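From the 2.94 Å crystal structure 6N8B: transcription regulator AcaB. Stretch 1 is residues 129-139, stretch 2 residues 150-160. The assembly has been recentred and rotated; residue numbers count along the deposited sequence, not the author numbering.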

ATOM      1  N   LYS A 129      -0.913  -7.962   5.709  1.00 46.15           N
ATOM      2  CA  LYS A 129      -2.070  -8.798   5.412  1.00 45.87           C
ATOM      3  C   LYS A 129      -1.954  -9.450   4.042  1.00 45.05           C
ATOM      4  O   LYS A 129      -2.509 -10.530   3.823  1.00 45.11           O
ATOM      5  CB  LYS A 129      -3.363  -7.993   5.545  1.00 45.86           C
ATOM      6  CG  LYS A 129      -3.316  -7.029   6.705  1.00 46.19           C
ATOM      7  CD  LYS A 129      -4.648  -6.922   7.419  1.00 47.37           C
ATOM      8  CE  LYS A 129      -5.719  -6.307   6.558  1.00 45.92           C
ATOM      9  NZ  LYS A 129      -6.753  -5.666   7.422  1.00 46.70           N
ATOM     10  N   LEU A 130      -1.212  -8.832   3.123  1.00 32.38           N
ATOM     11  CA  LEU A 130      -0.898  -9.503   1.869  1.00 31.61           C
ATOM     12  C   LEU A 130       0.082 -10.646   2.103  1.00 32.13           C
ATOM     13  O   LEU A 130      -0.066 -11.728   1.522  1.00 32.06           O
ATOM     14  CB  LEU A 130      -0.337  -8.491   0.870  1.00 30.55           C
ATOM     15  CG  LEU A 130       0.401  -9.002  -0.364  1.00 29.95           C
ATOM     16  CD1 LEU A 130      -0.600  -9.501  -1.369  1.00 29.67           C
ATOM     17  CD2 LEU A 130       1.262  -7.918  -0.981  1.00 29.28           C
ATOM     18  N   ASP A 131       1.087 -10.428   2.955  1.00 32.91           N
ATOM     19  CA  ASP A 131       2.010 -11.504   3.301  1.00 33.48           C
ATOM     20  C   ASP A 131       1.258 -12.702   3.870  1.00 33.82           C
ATOM     21  O   ASP A 131       1.516 -13.850   3.486  1.00 33.86           O
ATOM     22  CB  ASP A 131       3.049 -10.993   4.302  1.00 34.21           C
ATOM     23  CG  ASP A 131       4.316 -11.828   4.312  1.00 34.60           C
ATOM     24  OD1 ASP A 131       4.603 -12.487   3.293  1.00 34.45           O
ATOM     25  OD2 ASP A 131       5.031 -11.820   5.336  1.00 35.07           O
ATOM     26  N   THR A 132       0.300 -12.448   4.762  1.00 43.73           N
ATOM     27  CA  THR A 132      -0.496 -13.535   5.318  1.00 44.07           C
ATOM     28  C   THR A 132      -1.332 -14.210   4.239  1.00 43.55           C
ATOM     29  O   THR A 132      -1.390 -15.444   4.173  1.00 43.68           O
ATOM     30  CB  THR A 132      -1.393 -13.006   6.440  1.00 44.59           C
ATOM     31  OG1 THR A 132      -0.582 -12.606   7.551  1.00 45.18           O
ATOM     32  CG2 THR A 132      -2.379 -14.075   6.896  1.00 44.86           C
ATOM     33  N   LEU A 133      -1.974 -13.417   3.375  1.00 43.34           N
ATOM     34  CA  LEU A 133      -2.792 -13.988   2.312  1.00 42.97           C
ATOM     35  C   LEU A 133      -1.962 -14.878   1.393  1.00 42.68           C
ATOM     36  O   LEU A 133      -2.412 -15.957   0.991  1.00 42.76           O
ATOM     37  CB  LEU A 133      -3.462 -12.873   1.512  1.00 42.61           C
ATOM     38  CG  LEU A 133      -4.554 -13.352   0.558  1.00 42.68           C
ATOM     39  CD1 LEU A 133      -5.640 -14.040   1.368  1.00 43.19           C
ATOM     40  CD2 LEU A 133      -5.127 -12.196  -0.237  1.00 42.40           C
ATOM     41  N   MET A 134      -0.739 -14.452   1.068  1.00 42.50           N
ATOM     42  CA  MET A 134       0.140 -15.297   0.267  1.00 42.54           C
ATOM     43  C   MET A 134       0.505 -16.568   1.018  1.00 43.35           C
ATOM     44  O   MET A 134       0.576 -17.649   0.424  1.00 43.58           O
ATOM     45  CB  MET A 134       1.396 -14.528  -0.137  1.00 42.29           C
ATOM     46  CG  MET A 134       1.129 -13.295  -0.975  1.00 41.45           C
ATOM     47  SD  MET A 134       0.189 -13.692  -2.466  1.00 40.90           S
ATOM     48  CE  MET A 134      -1.435 -13.063  -2.033  1.00 40.61           C
ATOM     49  N   GLY A 135       0.741 -16.455   2.326  1.00 45.31           N
ATOM     50  CA  GLY A 135       0.992 -17.641   3.126  1.00 45.98           C
ATOM     51  C   GLY A 135      -0.158 -18.628   3.081  1.00 45.94           C
ATOM     52  O   GLY A 135       0.055 -19.843   3.065  1.00 46.37           O
ATOM     53  N   ILE A 136      -1.393 -18.123   3.062  1.00 44.39           N
ATOM     54  CA  ILE A 136      -2.549 -19.014   2.980  1.00 44.42           C
ATOM     55  C   ILE A 136      -2.610 -19.671   1.611  1.00 44.11           C
ATOM     56  O   ILE A 136      -2.747 -20.894   1.494  1.00 44.37           O
ATOM     57  CB  ILE A 136      -3.849 -18.251   3.294  1.00 44.41           C
ATOM     58  CG1 ILE A 136      -3.842 -17.738   4.734  1.00 44.81           C
ATOM     59  CG2 ILE A 136      -5.051 -19.153   3.078  1.00 44.71           C
ATOM     60  CD1 ILE A 136      -4.979 -16.811   5.054  1.00 44.96           C
ATOM     61  N   VAL A 137      -2.506 -18.863   0.555  1.00 48.82           N
ATOM     62  CA  VAL A 137      -2.508 -19.389  -0.806  1.00 48.53           C
ATOM     63  C   VAL A 137      -1.389 -20.406  -0.990  1.00 48.97           C
ATOM     64  O   VAL A 137      -1.566 -21.429  -1.663  1.00 49.14           O
ATOM     65  CB  VAL A 137      -2.402 -18.233  -1.819  1.00 47.97           C
ATOM     66  CG1 VAL A 137      -2.352 -18.768  -3.242  1.00 48.22           C
ATOM     67  CG2 VAL A 137      -3.574 -17.280  -1.652  1.00 48.24           C
ATOM     68  N   ASP A 138      -0.225 -20.153  -0.386  1.00 39.92           N
ATOM     69  CA  ASP A 138       0.917 -21.038  -0.595  1.00 40.80           C
ATOM     70  C   ASP A 138       0.685 -22.428  -0.012  1.00 41.65           C
ATOM     71  O   ASP A 138       1.090 -23.426  -0.619  1.00 42.46           O
ATOM     72  CB  ASP A 138       2.182 -20.406  -0.018  1.00 41.43           C
ATOM     73  CG  ASP A 138       2.776 -19.363  -0.942  1.00 41.23           C
ATOM     74  OD1 ASP A 138       2.430 -19.371  -2.145  1.00 40.77           O
ATOM     75  OD2 ASP A 138       3.585 -18.536  -0.474  1.00 41.32           O
ATOM     76  N   THR A 139       0.017 -22.533   1.141  1.00 66.27           N
ATOM     77  CA  THR A 139      -0.223 -23.872   1.674  1.00 66.83           C
ATOM     78  C   THR A 139      -1.377 -24.549   0.959  1.00 66.48           C
ATOM     79  O   THR A 139      -1.349 -25.767   0.757  1.00 66.97           O
ATOM     80  CB  THR A 139      -0.522 -23.842   3.171  1.00 67.03           C
ATOM     81  OG1 THR A 139      -1.874 -23.419   3.381  1.00 66.55           O
ATOM     82  CG2 THR A 139       0.386 -22.894   3.862  1.00 67.31           C
ATOM     83  N   GLN A 150      -4.401 -20.756 -10.009  1.00 44.63           N
ATOM     84  CA  GLN A 150      -5.072 -20.047  -8.922  1.00 44.68           C
ATOM     85  C   GLN A 150      -4.061 -19.368  -8.009  1.00 43.90           C
ATOM     86  O   GLN A 150      -4.299 -18.254  -7.529  1.00 43.71           O
ATOM     87  CB  GLN A 150      -5.979 -21.016  -8.151  1.00 45.56           C
ATOM     88  CG  GLN A 150      -6.938 -21.788  -9.045  1.00 46.66           C
ATOM     89  CD  GLN A 150      -7.963 -22.551  -8.239  1.00 47.84           C
ATOM     90  OE1 GLN A 150      -7.630 -23.454  -7.473  1.00 47.61           O
ATOM     91  NE2 GLN A 150      -9.226 -22.165  -8.387  1.00 49.41           N
ATOM     92  N   ARG A 151      -2.921 -20.012  -7.771  1.00 49.63           N
ATOM     93  CA  ARG A 151      -1.894 -19.374  -6.960  1.00 49.24           C
ATOM     94  C   ARG A 151      -1.349 -18.126  -7.650  1.00 48.88           C
ATOM     95  O   ARG A 151      -1.330 -17.039  -7.061  1.00 48.54           O
ATOM     96  CB  ARG A 151      -0.764 -20.351  -6.658  1.00 49.61           C
ATOM     97  CG  ARG A 151       0.333 -19.711  -5.855  1.00 49.76           C
ATOM     98  CD  ARG A 151       1.428 -20.678  -5.535  1.00 50.68           C
ATOM     99  NE  ARG A 151       2.496 -20.022  -4.797  1.00 51.23           N
ATOM    100  CZ  ARG A 151       3.630 -19.608  -5.349  1.00 51.52           C
ATOM    101  NH1 ARG A 151       3.846 -19.799  -6.641  1.00 51.16           N
ATOM    102  NH2 ARG A 151       4.551 -19.013  -4.607  1.00 52.23           N
ATOM    103  N   THR A 152      -0.938 -18.246  -8.918  1.00 49.64           N
ATOM    104  CA  THR A 152      -0.324 -17.090  -9.569  1.00 49.32           C
ATOM    105  C   THR A 152      -1.333 -15.979  -9.850  1.00 49.16           C
ATOM    106  O   THR A 152      -0.941 -14.813  -9.930  1.00 48.90           O
ATOM    107  CB  THR A 152       0.424 -17.489 -10.847  1.00 49.58           C
ATOM    108  OG1 THR A 152      -0.487 -17.630 -11.938  1.00 50.01           O
ATOM    109  CG2 THR A 152       1.208 -18.789 -10.641  1.00 50.16           C
ATOM    110  N   ASP A 153      -2.623 -16.293  -9.990  1.00 82.41           N
ATOM    111  CA  ASP A 153      -3.611 -15.221 -10.117  1.00 82.53           C
ATOM    112  C   ASP A 153      -3.847 -14.514  -8.793  1.00 82.31           C
ATOM    113  O   ASP A 153      -4.008 -13.288  -8.753  1.00 82.08           O
ATOM    114  CB  ASP A 153      -4.925 -15.766 -10.654  1.00 83.61           C
ATOM    115  CG  ASP A 153      -4.806 -16.310 -12.046  1.00 84.06           C
ATOM    116  OD1 ASP A 153      -3.673 -16.411 -12.571  1.00 82.58           O
ATOM    117  OD2 ASP A 153      -5.871 -16.662 -12.597  1.00 85.87           O
ATOM    118  N   ALA A 154      -3.868 -15.269  -7.696  1.00 37.95           N
ATOM    119  CA  ALA A 154      -3.878 -14.637  -6.387  1.00 37.72           C
ATOM    120  C   ALA A 154      -2.652 -13.754  -6.220  1.00 37.01           C
ATOM    121  O   ALA A 154      -2.771 -12.559  -5.928  1.00 36.71           O
ATOM    122  CB  ALA A 154      -3.946 -15.701  -5.293  1.00 38.11           C
ATOM    123  N   THR A 155      -1.463 -14.312  -6.465  1.00 45.87           N
ATOM    124  CA  THR A 155      -0.239 -13.543  -6.263  1.00 45.54           C
ATOM    125  C   THR A 155      -0.159 -12.347  -7.202  1.00 45.19           C
ATOM    126  O   THR A 155       0.180 -11.241  -6.769  1.00 44.83           O
ATOM    127  CB  THR A 155       0.998 -14.430  -6.423  1.00 46.01           C
ATOM    128  OG1 THR A 155       1.147 -14.824  -7.792  1.00 46.21           O
ATOM    129  CG2 THR A 155       0.917 -15.656  -5.522  1.00 46.41           C
ATOM    130  N   TYR A 156      -0.483 -12.530  -8.482  1.00 63.11           N
ATOM    131  CA  TYR A 156      -0.350 -11.409  -9.410  1.00 62.92           C
ATOM    132  C   TYR A 156      -1.390 -10.330  -9.134  1.00 62.81           C
ATOM    133  O   TYR A 156      -1.053  -9.144  -9.042  1.00 62.51           O
ATOM    134  CB  TYR A 156      -0.442 -11.881 -10.861  1.00 63.33           C
ATOM    135  CG  TYR A 156      -0.318 -10.737 -11.842  1.00 63.50           C
ATOM    136  CD1 TYR A 156       0.906 -10.117 -12.070  1.00 63.43           C
ATOM    137  CD2 TYR A 156      -1.430 -10.265 -12.529  1.00 63.83           C
ATOM    138  CE1 TYR A 156       1.018  -9.061 -12.959  1.00 63.58           C
ATOM    139  CE2 TYR A 156      -1.328  -9.212 -13.422  1.00 64.03           C
ATOM    140  CZ  TYR A 156      -0.102  -8.614 -13.633  1.00 63.99           C
ATOM    141  OH  TYR A 156       0.003  -7.565 -14.522  1.00 64.52           O
ATOM    142  N   GLN A 157      -2.660 -10.714  -8.991  1.00 58.93           N
ATOM    143  CA  GLN A 157      -3.697  -9.699  -8.842  1.00 58.98           C
ATOM    144  C   GLN A 157      -3.608  -9.003  -7.491  1.00 58.51           C
ATOM    145  O   GLN A 157      -3.899  -7.805  -7.397  1.00 58.41           O
ATOM    146  CB  GLN A 157      -5.089 -10.300  -9.040  1.00 59.81           C
ATOM    147  CG  GLN A 157      -5.339 -10.842 -10.439  1.00 60.56           C
ATOM    148  CD  GLN A 157      -6.718 -11.460 -10.580  1.00 61.52           C
ATOM    149  OE1 GLN A 157      -7.652 -11.070  -9.881  1.00 61.59           O
ATOM    150  NE2 GLN A 157      -6.848 -12.441 -11.474  1.00 62.37           N
ATOM    151  N   TRP A 158      -3.207  -9.723  -6.439  1.00 38.62           N
ATOM    152  CA  TRP A 158      -3.059  -9.076  -5.140  1.00 38.33           C
ATOM    153  C   TRP A 158      -1.807  -8.211  -5.095  1.00 37.68           C
ATOM    154  O   TRP A 158      -1.812  -7.139  -4.478  1.00 37.31           O
ATOM    155  CB  TRP A 158      -3.041 -10.113  -4.019  1.00 38.71           C
ATOM    156  CG  TRP A 158      -4.404 -10.598  -3.691  1.00 39.55           C
ATOM    157  CD1 TRP A 158      -4.895 -11.856  -3.869  1.00 40.27           C
ATOM    158  CD2 TRP A 158      -5.480  -9.813  -3.171  1.00 39.88           C
ATOM    159  NE1 TRP A 158      -6.209 -11.910  -3.470  1.00 41.08           N
ATOM    160  CE2 TRP A 158      -6.592 -10.666  -3.040  1.00 40.78           C
ATOM    161  CE3 TRP A 158      -5.609  -8.471  -2.799  1.00 39.52           C
ATOM    162  CZ2 TRP A 158      -7.815 -10.223  -2.550  1.00 41.26           C
ATOM    163  CZ3 TRP A 158      -6.820  -8.034  -2.312  1.00 40.02           C
ATOM    164  CH2 TRP A 158      -7.910  -8.907  -2.191  1.00 40.86           C
ATOM    165  N   GLN A 159      -0.722  -8.665  -5.727  1.00 48.97           N
ATOM    166  CA  GLN A 159       0.432  -7.792  -5.913  1.00 48.72           C
ATOM    167  C   GLN A 159       0.025  -6.531  -6.653  1.00 48.57           C
ATOM    168  O   GLN A 159       0.341  -5.414  -6.232  1.00 48.33           O
ATOM    169  CB  GLN A 159       1.527  -8.518  -6.690  1.00 49.13           C
ATOM    170  CG  GLN A 159       2.880  -8.505  -6.034  1.00 49.50           C
ATOM    171  CD  GLN A 159       3.892  -9.339  -6.786  1.00 50.12           C
ATOM    172  OE1 GLN A 159       3.577 -10.419  -7.288  1.00 50.45           O
ATOM    173  NE2 GLN A 159       5.116  -8.830  -6.887  1.00 50.46           N
ATOM    174  N   GLN A 160      -0.715  -6.697  -7.747  1.00 60.56           N
ATOM    175  CA  GLN A 160      -1.128  -5.554  -8.543  1.00 60.77           C
ATOM    176  C   GLN A 160      -2.095  -4.664  -7.777  1.00 60.63           C
ATOM    177  O   GLN A 160      -2.050  -3.442  -7.931  1.00 60.63           O
ATOM    178  CB  GLN A 160      -1.748  -6.051  -9.850  1.00 61.48           C
ATOM    179  CG  GLN A 160      -1.999  -4.993 -10.902  1.00 61.99           C
ATOM    180  CD  GLN A 160      -2.960  -5.480 -11.971  1.00 62.77           C
ATOM    181  OE1 GLN A 160      -2.579  -5.664 -13.128  1.00 63.43           O
ATOM    182  NE2 GLN A 160      -4.205  -5.729 -11.578  1.00 62.69           N
TER

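The two helices run antiparallel, their axes at 172° and 9.9 Å apart at closest approach, so Leu130 lies level with Trp158 and Val137 with Arg151. Trp158 has the most surface covered, 65 Å². Its CA-to-CB bond points toward the first helix, and Leu133 CD2 sits over one face of the indole, 3.5 Å from the centroid of the five-membered ring and only 12° off the ring normal. That is CH-pi geometry. The base of the same side chain is packed as well: Trp158 CB lies 3.7 Å from Leu130 CD1 and 3.9 Å from Met134 CE.

Val137, with 56 Å² covered, also points toward its partner helix. Val137 CG1 lies 3.8 Å from Arg151 CA and 3.9 Å from Arg151 CG, and both methyls, Val137 CG1 and Val137 CG2, lie 4.0 Å from Ala154 CB.

Arg151, with 54 Å² covered, starts sideways, and its extended chain, with chi1 to chi3 all t, carries the guanidinium to Asp138. Arg151 NE donates to Asp138 OD1 at 2.7 Å with an N-H...O angle of 168°, a nearly linear bond within a salt bridge. Arg151 NH2 adds a weak bond to Asp138 OD1 at 3.3 Å and 132°. Asp138 OD1 accordingly lies at the guanidinium edge, near its plane.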